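Local coordinates for putative S-adenosyl-L-methionine-dependent Methyltransferase (Methanococcus maripaludis, PDB 3DLC), which binds S-adenosylmethionine and probably transfers its methyl group to an acceptor not yet established, as a Rossmann-like class I methyltransferase, at residues Thr23-Asn35 against Gly149-Met163. Residues are numbered along the deposited sequence; the frame is centred on the assembly and turned at random.
Sequences TLFAPIYPIIAEN and GFGNKELRDSISAEM. With SAM (S-adenosylmethionine), chain C.
Ile28, Phe150 and Ile159 meet where helix 28-35 and helix 153-163 run nearly antiparallel (152°), their axes 11.1 Å apart, and where Gly151 brings its backbone to within 4.8 Å of Ile32, CA to CA. At Gly151 a side chain would collide with Ile31 CG2. Gly151 O accepts a hydrogen bond from Asn35 ND2 at 3.0 Å, in the carbonyl plane on a lone pair. Asn152 caps helix 153-163, OD1 accepting from Leu155 N at 2.9 Å. Leu155 packs its methyls against Pro27 and Ile31. With CG1 between the backbone N and the carbonyl carbon (chi1 77°), Ile28 CG2 lies anti to the carbonyl carbon and presses tightly on Ile159 CD1 at 3.3 Å. The edge of Phe150 meets a face of Phe25 in a T-shaped pair, centroids 5.5 Å apart and planes at 80°, while Ile159 CG2 and SE of Met163, a selenomethionine, approach Phe25 obliquely. Leu24 CD2 touches Met163 SE at 3.6 Å. On the ligand side, Tyr29 OH donates to SAM OXT (2.7 Å), with Ile28 CG1 over the centre of its ring. A phenylalanine in place of Tyr29 would probably leave that carboxylate oxygen without this donor. Arg118 joins the two sides, bonding to Gly149 O, lying against Phe150 in a cation-pi contact and packing on Phe25, Ile28, Tyr29 and Ile32. Apolar packing, with one amide-to-carbonyl bond at the Asn35 end, thus seats helix 28-40 on the segment following strand 142-148, while its tyrosine grips the methionine end of the cofactor.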
loop_
_atom_site.group_PDB
_atom_site.type_symbol
_atom_site.label_atom_id
_atom_site.label_comp_id
_atom_site.label_asym_id
_atom_site.label_seq_id
_atom_site.Cartn_x
_atom_site.Cartn_y
_atom_site.Cartn_z
ATOM N N THR A 23 -0.575 -1.244 17.293
ATOM C CA THR A 23 -0.918 -0.309 18.359
ATOM C C THR A 23 -1.481 0.992 17.798
ATOM O O THR A 23 -2.663 1.084 17.455
ATOM C CB THR A 23 0.271 -0.117 19.354
ATOM O OG1 THR A 23 1.416 0.429 18.700
ATOM C CG2 THR A 23 0.626 -1.411 20.068
ATOM N N LEU A 24 -0.647 1.989 17.685
ATOM C CA LEU A 24 -1.084 3.320 17.291
ATOM C C LEU A 24 -1.823 3.344 15.951
ATOM O O LEU A 24 -2.833 4.025 15.810
ATOM C CB LEU A 24 0.144 4.206 17.214
ATOM C CG LEU A 24 -0.146 5.652 16.929
ATOM C CD1 LEU A 24 -1.067 6.252 17.995
ATOM C CD2 LEU A 24 1.164 6.398 16.815
ATOM N N PHE A 25 -1.338 2.599 14.965
ATOM C CA PHE A 25 -1.969 2.608 13.649
ATOM C C PHE A 25 -3.111 1.604 13.505
ATOM O O PHE A 25 -3.838 1.629 12.519
ATOM C CB PHE A 25 -0.970 2.302 12.519
ATOM C CG PHE A 25 -0.003 3.380 12.165
ATOM C CD1 PHE A 25 0.160 4.525 12.909
ATOM C CD2 PHE A 25 0.803 3.190 11.073
ATOM C CE1 PHE A 25 1.140 5.450 12.557
ATOM C CE2 PHE A 25 1.765 4.128 10.729
ATOM C CZ PHE A 25 1.919 5.252 11.430
ATOM N N ALA A 26 -3.277 0.716 14.477
ATOM C CA ALA A 26 -4.235 -0.381 14.296
ATOM C C ALA A 26 -5.616 0.040 13.767
ATOM O O ALA A 26 -6.166 -0.624 12.889
ATOM C CB ALA A 26 -4.403 -1.214 15.571
ATOM N N PRO A 27 -6.218 1.115 14.291
ATOM C CA PRO A 27 -7.559 1.445 13.817
ATOM C C PRO A 27 -7.667 1.891 12.362
ATOM O O PRO A 27 -8.753 1.830 11.770
ATOM C CB PRO A 27 -7.991 2.594 14.719
ATOM C CG PRO A 27 -6.907 2.973 15.481
ATOM C CD PRO A 27 -5.807 1.977 15.407
ATOM N N ILE A 28 -6.548 2.302 11.773
ATOM C CA ILE A 28 -6.641 2.831 10.409
ATOM C C ILE A 28 -6.915 1.738 9.394
ATOM O O ILE A 28 -7.524 2.005 8.352
ATOM C CB ILE A 28 -5.401 3.628 9.985
ATOM C CG1 ILE A 28 -4.213 2.755 9.615
ATOM C CG2 ILE A 28 -5.059 4.679 11.063
ATOM C CD1 ILE A 28 -2.935 3.512 9.372
ATOM N N TYR A 29 -6.480 0.509 9.676
ATOM C CA TYR A 29 -6.534 -0.516 8.634
ATOM C C TYR A 29 -7.994 -0.919 8.295
ATOM O O TYR A 29 -8.327 -0.984 7.120
ATOM C CB TYR A 29 -5.621 -1.694 8.962
ATOM C CG TYR A 29 -4.192 -1.250 9.118
ATOM C CD1 TYR A 29 -3.406 -0.992 8.023
ATOM C CD2 TYR A 29 -3.618 -1.107 10.370
ATOM C CE1 TYR A 29 -2.097 -0.555 8.159
ATOM C CE2 TYR A 29 -2.310 -0.674 10.521
ATOM C CZ TYR A 29 -1.550 -0.427 9.426
ATOM O OH TYR A 29 -0.237 -0.026 9.611
ATOM N N PRO A 30 -8.842 -1.180 9.303
ATOM C CA PRO A 30 -10.231 -1.455 8.954
ATOM C C PRO A 30 -10.919 -0.280 8.270
ATOM O O PRO A 30 -11.793 -0.483 7.436
ATOM C CB PRO A 30 -10.890 -1.825 10.277
ATOM C CG PRO A 30 -9.898 -1.556 11.303
ATOM C CD PRO A 30 -8.560 -1.427 10.719
ATOM N N ILE A 31 -10.566 0.946 8.637
ATOM C CA ILE A 31 -11.177 2.129 8.024
ATOM C C ILE A 31 -10.753 2.231 6.547
ATOM O O ILE A 31 -11.576 2.482 5.673
ATOM C CB ILE A 31 -10.824 3.424 8.795
ATOM C CG1 ILE A 31 -11.461 3.393 10.203
ATOM C CG2 ILE A 31 -11.229 4.680 8.032
ATOM C CD1 ILE A 31 -12.975 3.418 10.208
ATOM N N ILE A 32 -9.467 2.065 6.281
ATOM C CA ILE A 32 -8.986 2.139 4.918
ATOM C C ILE A 32 -9.614 1.013 4.102
ATOM O O ILE A 32 -10.040 1.224 2.947
ATOM C CB ILE A 32 -7.462 2.106 4.865
ATOM C CG1 ILE A 32 -6.892 3.405 5.488
ATOM C CG2 ILE A 32 -6.978 1.956 3.421
ATOM C CD1 ILE A 32 -5.382 3.386 5.742
ATOM N N ALA A 33 -9.663 -0.197 4.647
ATOM C CA ALA A 33 -10.305 -1.307 3.943
ATOM C C ALA A 33 -11.754 -1.007 3.607
ATOM O O ALA A 33 -12.227 -1.247 2.504
ATOM C CB ALA A 33 -10.180 -2.597 4.772
ATOM N N GLU A 34 -12.470 -0.445 4.571
ATOM C CA GLU A 34 -13.851 -0.071 4.366
ATOM C C GLU A 34 -13.964 1.001 3.299
ATOM O O GLU A 34 -14.854 0.953 2.438
ATOM C CB GLU A 34 -14.437 0.406 5.697
ATOM C CG GLU A 34 -15.837 0.920 5.619
ATOM C CD GLU A 34 -16.391 1.293 6.968
ATOM O OE1 GLU A 34 -15.760 2.023 7.735
ATOM O OE2 GLU A 34 -17.470 0.817 7.255
ATOM N N ASN A 35 -13.063 1.978 3.325
ATOM C CA ASN A 35 -13.060 3.032 2.321
ATOM C C ASN A 35 -12.903 2.427 0.919
ATOM O O ASN A 35 -13.596 2.847 -0.028
ATOM C CB ASN A 35 -11.931 4.039 2.547
ATOM C CG ASN A 35 -12.160 4.929 3.737
ATOM O OD1 ASN A 35 -13.288 5.033 4.233
ATOM N ND2 ASN A 35 -11.102 5.615 4.172
ATOM N N GLY A 149 -1.941 7.299 4.240
ATOM C CA GLY A 149 -2.881 8.033 5.040
ATOM C C GLY A 149 -3.383 7.216 6.205
ATOM O O GLY A 149 -2.895 6.126 6.510
ATOM N N PHE A 150 -4.415 7.780 6.821
ATOM C CA PHE A 150 -4.952 7.294 8.089
ATOM C C PHE A 150 -6.430 6.972 8.082
ATOM O O PHE A 150 -6.991 6.709 9.110
ATOM C CB PHE A 150 -4.536 8.245 9.225
ATOM C CG PHE A 150 -3.060 8.381 9.295
ATOM C CD1 PHE A 150 -2.293 7.429 9.951
ATOM C CD2 PHE A 150 -2.400 9.345 8.525
ATOM C CE1 PHE A 150 -0.915 7.480 9.954
ATOM C CE2 PHE A 150 -1.006 9.381 8.488
ATOM C CZ PHE A 150 -0.264 8.454 9.222
ATOM N N GLY A 151 -7.033 7.006 6.903
ATOM C CA GLY A 151 -8.418 6.595 6.742
ATOM C C GLY A 151 -9.475 7.657 6.967
ATOM O O GLY A 151 -10.448 7.700 6.220
ATOM N N ASN A 152 -9.333 8.457 8.025
ATOM C CA ASN A 152 -10.248 9.571 8.223
ATOM C C ASN A 152 -9.553 10.658 9.037
ATOM O O ASN A 152 -8.444 10.473 9.550
ATOM C CB ASN A 152 -11.568 9.090 8.817
ATOM C CG ASN A 152 -11.428 8.513 10.213
ATOM O OD1 ASN A 152 -10.715 9.059 11.041
ATOM N ND2 ASN A 152 -12.154 7.424 10.492
ATOM N N LYS A 153 -10.209 11.807 9.144
ATOM C CA LYS A 153 -9.599 12.949 9.801
ATOM C C LYS A 153 -9.355 12.720 11.281
ATOM O O LYS A 153 -8.338 13.156 11.818
ATOM C CB LYS A 153 -10.488 14.177 9.625
ATOM C CG LYS A 153 -9.924 15.444 10.208
ATOM C CD LYS A 153 -10.859 16.619 10.010
ATOM C CE LYS A 153 -10.260 17.914 10.459
ATOM N NZ LYS A 153 -11.188 19.033 10.156
ATOM N N GLU A 154 -10.290 12.068 11.954
ATOM C CA GLU A 154 -10.193 11.870 13.408
ATOM C C GLU A 154 -8.949 11.044 13.741
ATOM O O GLU A 154 -8.173 11.387 14.632
ATOM C CB GLU A 154 -11.466 11.209 14.007
ATOM C CG GLU A 154 -11.348 10.905 15.540
ATOM C CD GLU A 154 -12.661 10.493 16.245
ATOM O OE1 GLU A 154 -13.698 10.311 15.574
ATOM O OE2 GLU A 154 -12.643 10.306 17.487
ATOM N N LEU A 155 -8.773 9.949 13.020
ATOM C CA LEU A 155 -7.608 9.094 13.227
ATOM C C LEU A 155 -6.346 9.791 12.790
ATOM O O LEU A 155 -5.318 9.717 13.456
ATOM C CB LEU A 155 -7.777 7.754 12.522
ATOM C CG LEU A 155 -8.904 6.864 13.038
ATOM C CD1 LEU A 155 -8.981 5.625 12.180
ATOM C CD2 LEU A 155 -8.700 6.509 14.523
ATOM N N ARG A 156 -6.400 10.486 11.664
ATOM C CA ARG A 156 -5.236 11.209 11.211
ATOM C C ARG A 156 -4.718 12.135 12.320
ATOM O O ARG A 156 -3.524 12.191 12.648
ATOM C CB ARG A 156 -5.543 12.028 9.956
ATOM C CG ARG A 156 -4.386 12.821 9.445
ATOM C CD ARG A 156 -4.840 13.861 8.416
ATOM N NE ARG A 156 -5.570 14.915 9.098
ATOM C CZ ARG A 156 -6.169 15.918 8.496
ATOM N NH1 ARG A 156 -6.158 15.976 7.184
ATOM N NH2 ARG A 156 -6.800 16.844 9.211
ATOM N N ASP A 157 -5.633 12.897 12.882
ATOM C CA ASP A 157 -5.257 13.940 13.849
ATOM C C ASP A 157 -4.740 13.319 15.155
ATOM O O ASP A 157 -3.746 13.802 15.745
ATOM C CB ASP A 157 -6.432 14.878 14.091
ATOM C CG ASP A 157 -6.725 15.783 12.898
ATOM O OD1 ASP A 157 -5.902 15.837 11.939
ATOM O OD2 ASP A 157 -7.773 16.474 12.976
ATOM N N SER A 158 -5.404 12.278 15.646
ATOM C CA SER A 158 -4.979 11.686 16.913
ATOM C C SER A 158 -3.662 10.969 16.754
ATOM O O SER A 158 -2.764 11.057 17.614
ATOM C CB SER A 158 -6.019 10.772 17.519
ATOM O OG SER A 158 -6.301 9.667 16.720
ATOM N N ILE A 159 -3.516 10.239 15.661
ATOM C CA ILE A 159 -2.274 9.517 15.423
ATOM C C ILE A 159 -1.128 10.466 15.181
ATOM O O ILE A 159 -0.019 10.265 15.689
ATOM C CB ILE A 159 -2.430 8.516 14.244
ATOM C CG1 ILE A 159 -3.373 7.406 14.661
ATOM C CG2 ILE A 159 -1.059 7.969 13.799
ATOM C CD1 ILE A 159 -3.822 6.501 13.531
ATOM N N SER A 160 -1.388 11.545 14.452
ATOM C CA SER A 160 -0.315 12.472 14.143
ATOM C C SER A 160 0.269 13.061 15.425
ATOM O O SER A 160 1.489 13.197 15.554
ATOM C CB SER A 160 -0.768 13.575 13.161
ATOM O OG SER A 160 -1.250 13.050 11.927
ATOM N N ALA A 161 -0.584 13.419 16.371
ATOM C CA ALA A 161 -0.101 13.985 17.599
ATOM C C ALA A 161 0.857 13.035 18.300
ATOM O O ALA A 161 1.926 13.437 18.795
ATOM C CB ALA A 161 -1.246 14.355 18.508
ATOM N N GLU A 162 0.504 11.757 18.333
ATOM C CA GLU A 162 1.359 10.771 18.986
ATOM C C GLU A 162 2.641 10.523 18.181
ATOM O O GLU A 162 3.734 10.373 18.765
ATOM C CB GLU A 162 0.616 9.462 19.231
ATOM C CG GLU A 162 1.425 8.478 20.031
ATOM C CD GLU A 162 1.751 8.942 21.433
ATOM O OE1 GLU A 162 1.194 9.960 21.898
ATOM O OE2 GLU A 162 2.567 8.248 22.081
HETATM N N MSE A 163 2.554 10.440 16.861
HETATM C CA MSE A 163 3.755 10.209 16.027
HETATM C C MSE A 163 4.751 11.337 16.173
HETATM O O MSE A 163 5.958 11.107 16.231
HETATM C CB MSE A 163 3.440 9.982 14.541
HETATM C CG MSE A 163 2.817 8.631 14.215
HETATM SE SE MSE A 163 3.926 7.111 14.662
HETATM C CE MSE A 163 5.315 7.390 13.350
HETATM N N SAM C . 1.684 -1.393 4.080
HETATM C CA SAM C . 2.126 -1.558 5.489
HETATM C C SAM C . 1.283 -0.704 6.395
HETATM O O SAM C . 0.639 0.228 5.907
HETATM O OXT SAM C . 1.309 -0.932 7.599
HETATM C CB SAM C . 3.606 -1.254 5.621
HETATM C CG SAM C . 4.018 0.148 5.302
HETATM S SD SAM C . 5.803 0.306 5.510
HETATM C CE SAM C . 5.771 2.026 5.935
HETATM C "C5'" SAM C . 6.463 0.294 3.761
HETATM C "C4'" SAM C . 6.741 -1.084 3.089
HETATM O "O4'" SAM C . 7.014 -1.096 1.650
HETATM C "C3'" SAM C . 7.845 -1.916 3.790
HETATM O "O3'" SAM C . 7.275 -3.101 4.254
HETATM C "C2'" SAM C . 8.862 -2.152 2.671
HETATM O "O2'" SAM C . 9.663 -3.308 2.772
HETATM C "C1'" SAM C . 7.980 -2.112 1.412
HETATM N N9 SAM C . 8.701 -1.749 0.182
HETATM C C8 SAM C . 9.470 -0.626 -0.014
HETATM N N7 SAM C . 9.913 -0.568 -1.292
HETATM C C5 SAM C . 9.437 -1.689 -1.919
HETATM C C6 SAM C . 9.589 -2.196 -3.213
HETATM N N6 SAM C . 10.362 -1.640 -4.163
HETATM N N1 SAM C . 8.917 -3.329 -3.514
HETATM C C2 SAM C . 8.156 -3.983 -2.574
HETATM N N3 SAM C . 8.030 -3.563 -1.283
HETATM C C4 SAM C . 8.659 -2.421 -1.010
HETATM O O HOH W 1 -13.826 7.344 5.694
#